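Long-range contacts in GH18 chiitnase (Pseudoalteromonas aurantia, PDB 6K7Z), which probably cleaves chitin internally, hydrolysing beta-1,4 bonds between its N-acetylglucosamine units as an endochitinase of glycoside hydrolase family 18: residues Ala12-Ala18 and Gln261-Asp265; Asn27-Leu31 and Val42-Ile47. The contacts are given in a common frame with arbitrary orientation. Residue numbers count along the deposited sequence, not the author numbering.

Contact 1 (Ala12-Ala18 and Gln261-Asp265); sequences AVPLINA and QFSSD
Phe262 pushes the far end of its ring into the turn of Ala12-Ala18, between Val13 and Ala18. This is a seam of the TIM barrel of family 18: one segment belongs to the loop after strand 3-8, the other to the loop after strand 256-260, so the first and last barrel strands carry the two sides. Gln261-Asp265 begins with a cis peptide before Gln261, then coils into a short 3-10 turn over Phe262-Ser264, held by Ser264 N to Gln261 O and Asp265 N to Phe262 O, both 3.1 Å. In Ala12-Ala18, Val13 and Pro14 are extended (phi/psi -112/129 and -56/139), and helical angles follow from Leu15 to Ala18, with Asn17 N bonded to Pro14 O at 3.1 Å and Ala18 N to Leu15 O at 3.0 Å. The closest CA pair is Val13 and Ser263, 4.8 Å apart. With chi1 t and chi2 76°, Phe262 brings CE2 to 3.6 Å from Val13 CG1 and CE1 to 3.6 Å from Ala18 CB, while Asn17 CB lies at the ring edge, 4.0 Å from Phe262 CZ. Leu21 and Thr6 also touch this ring. One polar link crosses the seam: Ser263, chi1 m, also bonded to Ser10 O, accepts through OG the backbone N-H of Val13 at 2.9 Å and 162°.

Contact 2 (Asn27-Leu31 and Val42-Ile47); sequences NLAFL and VLSGAI
Phe30, preceded by a cis peptide within its barrel strand, exchanges two backbone hydrogen bonds with Ser44, Ser44 N to Phe30 O at 2.9 Å and Phe30 N to Ser44 O at 3.0 Å, joining the arms of an antiparallel beta hairpin. At this paired end water 2 donates to Val42 O at 2.7 Å, lies 2.7 Å from Ser44 OG and bonds weakly to Phe30 O at 3.3 Å. One step on, Leu31 and Leu43 form a non-hydrogen-bonded pair with CA atoms 4.5 Å apart. Beyond Ser44 the arms splay, CA separations growing to 6.4 Å at Ala29-Gly45 and 7.2 Å at Leu28-Ile47. Water 1 spans this gap, accepting from Ile47 N at 2.9 Å and able to donate to Ala29 O at 2.9 Å. The departure turns on Gly45, whose phi/psi of 99/-180 suits glycine and where a CB would collide with Ala29 O; Ala46 and Ile47 then take helical angles. Leu31 (t, p) and Leu43 (m, t) share a face of the sheet, CD1 of Leu31 meeting CD2 of Leu43 at 3.7 Å, against Phe103 of helix 93-106. Ile47 (p, t) reaches CD1 to 3.9 Å from Leu28 CB. Direct pairing of these segments is thus limited to Phe30-Ser44 and Leu31-Leu43; after Gly45, water 1 and the Ile47 side chain span the gap.

Both contacts involve the N-terminal part of the TIM barrel, their centres about 14 Å apart. Along the chain the hairpin of contact 2 falls within the long span that contact 1 brackets: Ala12-Ala18 comes first, then 27-31 and 42-47, and Gln261-Asp265 follows much later. Strand 3-8 lies between strands 256-260 and 25-33 in the sheet, so contact 1 joins loops near the barrel's closure and contact 2 extends the next strand with an antiparallel arm. They meet directly where Leu15 CD2 packs 4.1 Å from Leu28 CD2. Tyr8 of strand 3-8 is a side chain the two contacts share, touching Leu15 and Ser263 in one and Ile47 in the other.

Contact 1 (Ala12-Ala18 and Gln261-Asp265)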
loop_
_atom_site.group_PDB
_atom_site.type_symbol
_atom_site.label_atom_id
_atom_site.label_comp_id
_atom_site.label_asym_id
_atom_site.label_seq_id
_atom_site.Cartn_x
_atom_site.Cartn_y
_atom_site.Cartn_z
ATOM N N ALA A 12 -6.706 -17.661 2.646
ATOM C CA ALA A 12 -7.013 -18.605 3.721
ATOM C C ALA A 12 -8.262 -18.215 4.502
ATOM O O ALA A 12 -8.937 -19.084 5.071
ATOM C CB ALA A 12 -5.819 -18.730 4.672
ATOM N N VAL A 13 -8.580 -16.931 4.561
ATOM C CA VAL A 13 -9.812 -16.430 5.167
ATOM C C VAL A 13 -10.669 -15.855 4.047
ATOM O O VAL A 13 -10.155 -15.074 3.235
ATOM C CB VAL A 13 -9.530 -15.356 6.239
ATOM C CG1 VAL A 13 -10.837 -14.807 6.814
ATOM C CG2 VAL A 13 -8.641 -15.920 7.348
ATOM N N PRO A 14 -11.945 -16.237 3.939
ATOM C CA PRO A 14 -12.788 -15.712 2.850
ATOM C C PRO A 14 -12.820 -14.190 2.838
ATOM O O PRO A 14 -12.915 -13.543 3.881
ATOM C CB PRO A 14 -14.170 -16.293 3.163
ATOM C CG PRO A 14 -13.893 -17.534 3.954
ATOM C CD PRO A 14 -12.643 -17.254 4.749
ATOM N N LEU A 15 -12.763 -13.613 1.636
ATOM C CA LEU A 15 -12.638 -12.162 1.557
ATOM C C LEU A 15 -13.848 -11.458 2.146
ATOM O O LEU A 15 -13.718 -10.385 2.745
ATOM C CB LEU A 15 -12.434 -11.724 0.115
ATOM C CG LEU A 15 -12.320 -10.226 -0.155
ATOM C CD1 LEU A 15 -11.103 -9.635 0.515
ATOM C CD2 LEU A 15 -12.251 -10.014 -1.680
ATOM N N ILE A 16 -15.035 -12.042 1.999
ATOM C CA ILE A 16 -16.223 -11.376 2.494
ATOM C C ILE A 16 -16.182 -11.166 4.005
ATOM O O ILE A 16 -16.882 -10.286 4.511
ATOM C CB ILE A 16 -17.475 -12.167 2.070
ATOM C CG1 ILE A 16 -18.728 -11.282 2.170
ATOM C CG2 ILE A 16 -17.583 -13.451 2.870
ATOM C CD1 ILE A 16 -19.813 -11.682 1.232
ATOM N N ASN A 17 -15.369 -11.941 4.740
ATOM C CA ASN A 17 -15.239 -11.719 6.184
ATOM C C ASN A 17 -14.825 -10.290 6.501
ATOM O O ASN A 17 -15.160 -9.774 7.576
ATOM C CB ASN A 17 -14.230 -12.696 6.812
ATOM C CG ASN A 17 -14.799 -14.109 6.984
ATOM O OD1 ASN A 17 -15.719 -14.506 6.271
ATOM N ND2 ASN A 17 -14.240 -14.870 7.917
ATOM N N ALA A 18 -14.089 -9.640 5.596
ATOM C CA ALA A 18 -13.622 -8.287 5.866
ATOM C C ALA A 18 -14.776 -7.299 5.956
ATOM O O ALA A 18 -14.661 -6.288 6.653
ATOM C CB ALA A 18 -12.626 -7.842 4.793
ATOM N N GLN A 261 -0.982 -9.627 6.531
ATOM C CA GLN A 261 -2.050 -9.476 5.555
ATOM C C GLN A 261 -3.330 -10.060 6.154
ATOM O O GLN A 261 -3.283 -10.747 7.185
ATOM C CB GLN A 261 -1.702 -10.186 4.238
ATOM C CG GLN A 261 -1.451 -11.696 4.384
ATOM C CD GLN A 261 -1.353 -12.401 3.037
ATOM O OE1 GLN A 261 -2.247 -12.280 2.196
ATOM N NE2 GLN A 261 -0.257 -13.126 2.823
ATOM N N PHE A 262 -4.455 -9.815 5.475
ATOM C CA PHE A 262 -5.777 -10.127 6.016
ATOM C C PHE A 262 -5.895 -11.574 6.494
ATOM O O PHE A 262 -6.370 -11.840 7.607
ATOM C CB PHE A 262 -6.835 -9.823 4.951
ATOM C CG PHE A 262 -8.223 -10.153 5.383
ATOM C CD1 PHE A 262 -8.903 -9.321 6.268
ATOM C CD2 PHE A 262 -8.843 -11.306 4.927
ATOM C CE1 PHE A 262 -10.183 -9.638 6.686
ATOM C CE2 PHE A 262 -10.130 -11.626 5.327
ATOM C CZ PHE A 262 -10.806 -10.791 6.198
ATOM N N SER A 263 -5.491 -12.529 5.660
ATOM C CA SER A 263 -5.789 -13.927 5.979
ATOM C C SER A 263 -4.908 -14.491 7.084
ATOM O O SER A 263 -5.052 -15.672 7.432
ATOM C CB SER A 263 -5.659 -14.788 4.725
ATOM O OG SER A 263 -6.826 -14.665 3.932
ATOM N N SER A 264 -4.020 -13.690 7.652
ATOM C CA SER A 264 -3.231 -14.124 8.796
ATOM C C SER A 264 -3.894 -13.807 10.131
ATOM O O SER A 264 -3.382 -14.235 11.174
ATOM C CB SER A 264 -1.855 -13.464 8.766
ATOM O OG SER A 264 -1.132 -13.877 7.635
ATOM N N ASP A 265 -4.999 -13.070 10.127
ATOM C CA ASP A 265 -5.621 -12.553 11.348
ATOM C C ASP A 265 -6.824 -13.416 11.711
ATOM O O ASP A 265 -7.916 -13.245 11.166
ATOM C CB ASP A 265 -6.040 -11.104 11.176
ATOM C CG ASP A 265 -6.755 -10.570 12.389
ATOM O OD1 ASP A 265 -6.630 -11.194 13.477
ATOM O OD2 ASP A 265 -7.427 -9.527 12.264
#

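Contact 2 (Asn27-Leu31 and Val42-Ile47)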
loop_
_atom_site.group_PDB
_atom_site.type_symbol
_atom_site.label_atom_id
_atom_site.label_comp_id
_atom_site.label_asym_id
_atom_site.label_seq_id
_atom_site.Cartn_x
_atom_site.Cartn_y
_atom_site.Cartn_z
ATOM N N ASN A 27 -6.865 -3.622 0.188
ATOM C CA ASN A 27 -6.037 -3.628 -1.011
ATOM C C ASN A 27 -5.969 -5.050 -1.548
ATOM O O ASN A 27 -5.405 -5.928 -0.895
ATOM C CB ASN A 27 -4.617 -3.137 -0.728
ATOM C CG ASN A 27 -4.570 -1.724 -0.185
ATOM O OD1 ASN A 27 -5.419 -0.900 -0.498
ATOM N ND2 ASN A 27 -3.536 -1.427 0.605
ATOM N N LEU A 28 -6.516 -5.277 -2.743
ATOM C CA LEU A 28 -6.400 -6.589 -3.362
ATOM C C LEU A 28 -5.019 -6.716 -3.993
ATOM O O LEU A 28 -4.627 -5.887 -4.818
ATOM C CB LEU A 28 -7.507 -6.803 -4.395
ATOM C CG LEU A 28 -8.905 -6.472 -3.894
ATOM C CD1 LEU A 28 -9.915 -6.559 -5.031
ATOM C CD2 LEU A 28 -9.298 -7.420 -2.745
ATOM N N ALA A 29 -4.282 -7.752 -3.611
ATOM C CA ALA A 29 -2.913 -7.960 -4.081
ATOM C C ALA A 29 -2.784 -9.263 -4.890
ATOM O O ALA A 29 -3.109 -10.319 -4.362
ATOM C CB ALA A 29 -1.970 -7.999 -2.876
ATOM N N PHE A 30 -2.277 -9.244 -6.126
ATOM C CA PHE A 30 -1.723 -8.092 -6.826
ATOM C C PHE A 30 -2.129 -8.089 -8.294
ATOM O O PHE A 30 -2.533 -9.104 -8.869
ATOM C CB PHE A 30 -0.188 -8.085 -6.797
ATOM C CG PHE A 30 0.414 -7.818 -5.454
ATOM C CD1 PHE A 30 0.445 -6.535 -4.941
ATOM C CD2 PHE A 30 0.995 -8.845 -4.726
ATOM C CE1 PHE A 30 1.024 -6.283 -3.690
ATOM C CE2 PHE A 30 1.566 -8.605 -3.486
ATOM C CZ PHE A 30 1.585 -7.322 -2.973
ATOM N N LEU A 31 -1.951 -6.935 -8.907
ATOM C CA LEU A 31 -1.904 -6.795 -10.353
ATOM C C LEU A 31 -0.479 -6.388 -10.693
ATOM O O LEU A 31 0.083 -5.513 -10.025
ATOM C CB LEU A 31 -2.911 -5.743 -10.815
ATOM C CG LEU A 31 -3.098 -5.487 -12.309
ATOM C CD1 LEU A 31 -3.734 -6.689 -12.982
ATOM C CD2 LEU A 31 -3.947 -4.238 -12.497
ATOM N N VAL A 42 -1.198 -8.668 -15.227
ATOM C CA VAL A 42 -1.826 -9.933 -14.852
ATOM C C VAL A 42 -2.071 -9.961 -13.351
ATOM O O VAL A 42 -1.303 -9.399 -12.561
ATOM C CB VAL A 42 -0.982 -11.160 -15.272
ATOM C CG1 VAL A 42 -0.850 -11.232 -16.798
ATOM C CG2 VAL A 42 0.383 -11.115 -14.608
ATOM N N LEU A 43 -3.149 -10.641 -12.965
ATOM C CA LEU A 43 -3.527 -10.819 -11.573
ATOM C C LEU A 43 -2.832 -12.030 -10.969
ATOM O O LEU A 43 -2.561 -13.023 -11.648
ATOM C CB LEU A 43 -5.040 -10.994 -11.441
ATOM C CG LEU A 43 -5.898 -9.773 -11.756
ATOM C CD1 LEU A 43 -7.359 -10.198 -11.964
ATOM C CD2 LEU A 43 -5.786 -8.754 -10.627
ATOM N N SER A 44 -2.546 -11.933 -9.673
ATOM C CA SER A 44 -2.016 -13.029 -8.883
ATOM C C SER A 44 -2.672 -12.983 -7.511
ATOM O O SER A 44 -3.208 -11.955 -7.094
ATOM C CB SER A 44 -0.492 -12.953 -8.742
ATOM O OG SER A 44 -0.100 -11.730 -8.145
ATOM N N GLY A 45 -2.651 -14.118 -6.823
ATOM C CA GLY A 45 -3.261 -14.218 -5.511
ATOM C C GLY A 45 -4.646 -14.837 -5.566
ATOM O O GLY A 45 -5.164 -15.212 -6.620
ATOM N N ALA A 46 -5.254 -14.943 -4.380
ATOM C CA ALA A 46 -6.545 -15.609 -4.274
ATOM C C ALA A 46 -7.643 -14.899 -5.054
ATOM O O ALA A 46 -8.671 -15.511 -5.351
ATOM C CB ALA A 46 -6.945 -15.720 -2.807
ATOM N N ILE A 47 -7.460 -13.621 -5.384
ATOM C CA ILE A 47 -8.491 -12.908 -6.122
ATOM C C ILE A 47 -8.651 -13.426 -7.541
ATOM O O ILE A 47 -9.705 -13.202 -8.156
ATOM C CB ILE A 47 -8.186 -11.399 -6.173
ATOM C CG1 ILE A 47 -6.823 -11.154 -6.831
ATOM C CG2 ILE A 47 -8.310 -10.775 -4.774
ATOM C CD1 ILE A 47 -6.385 -9.698 -6.817
HETATM O O HOH W 1 -5.407 -12.050 -4.023
HETATM O O HOH W 2 0.148 -10.260 -10.449
#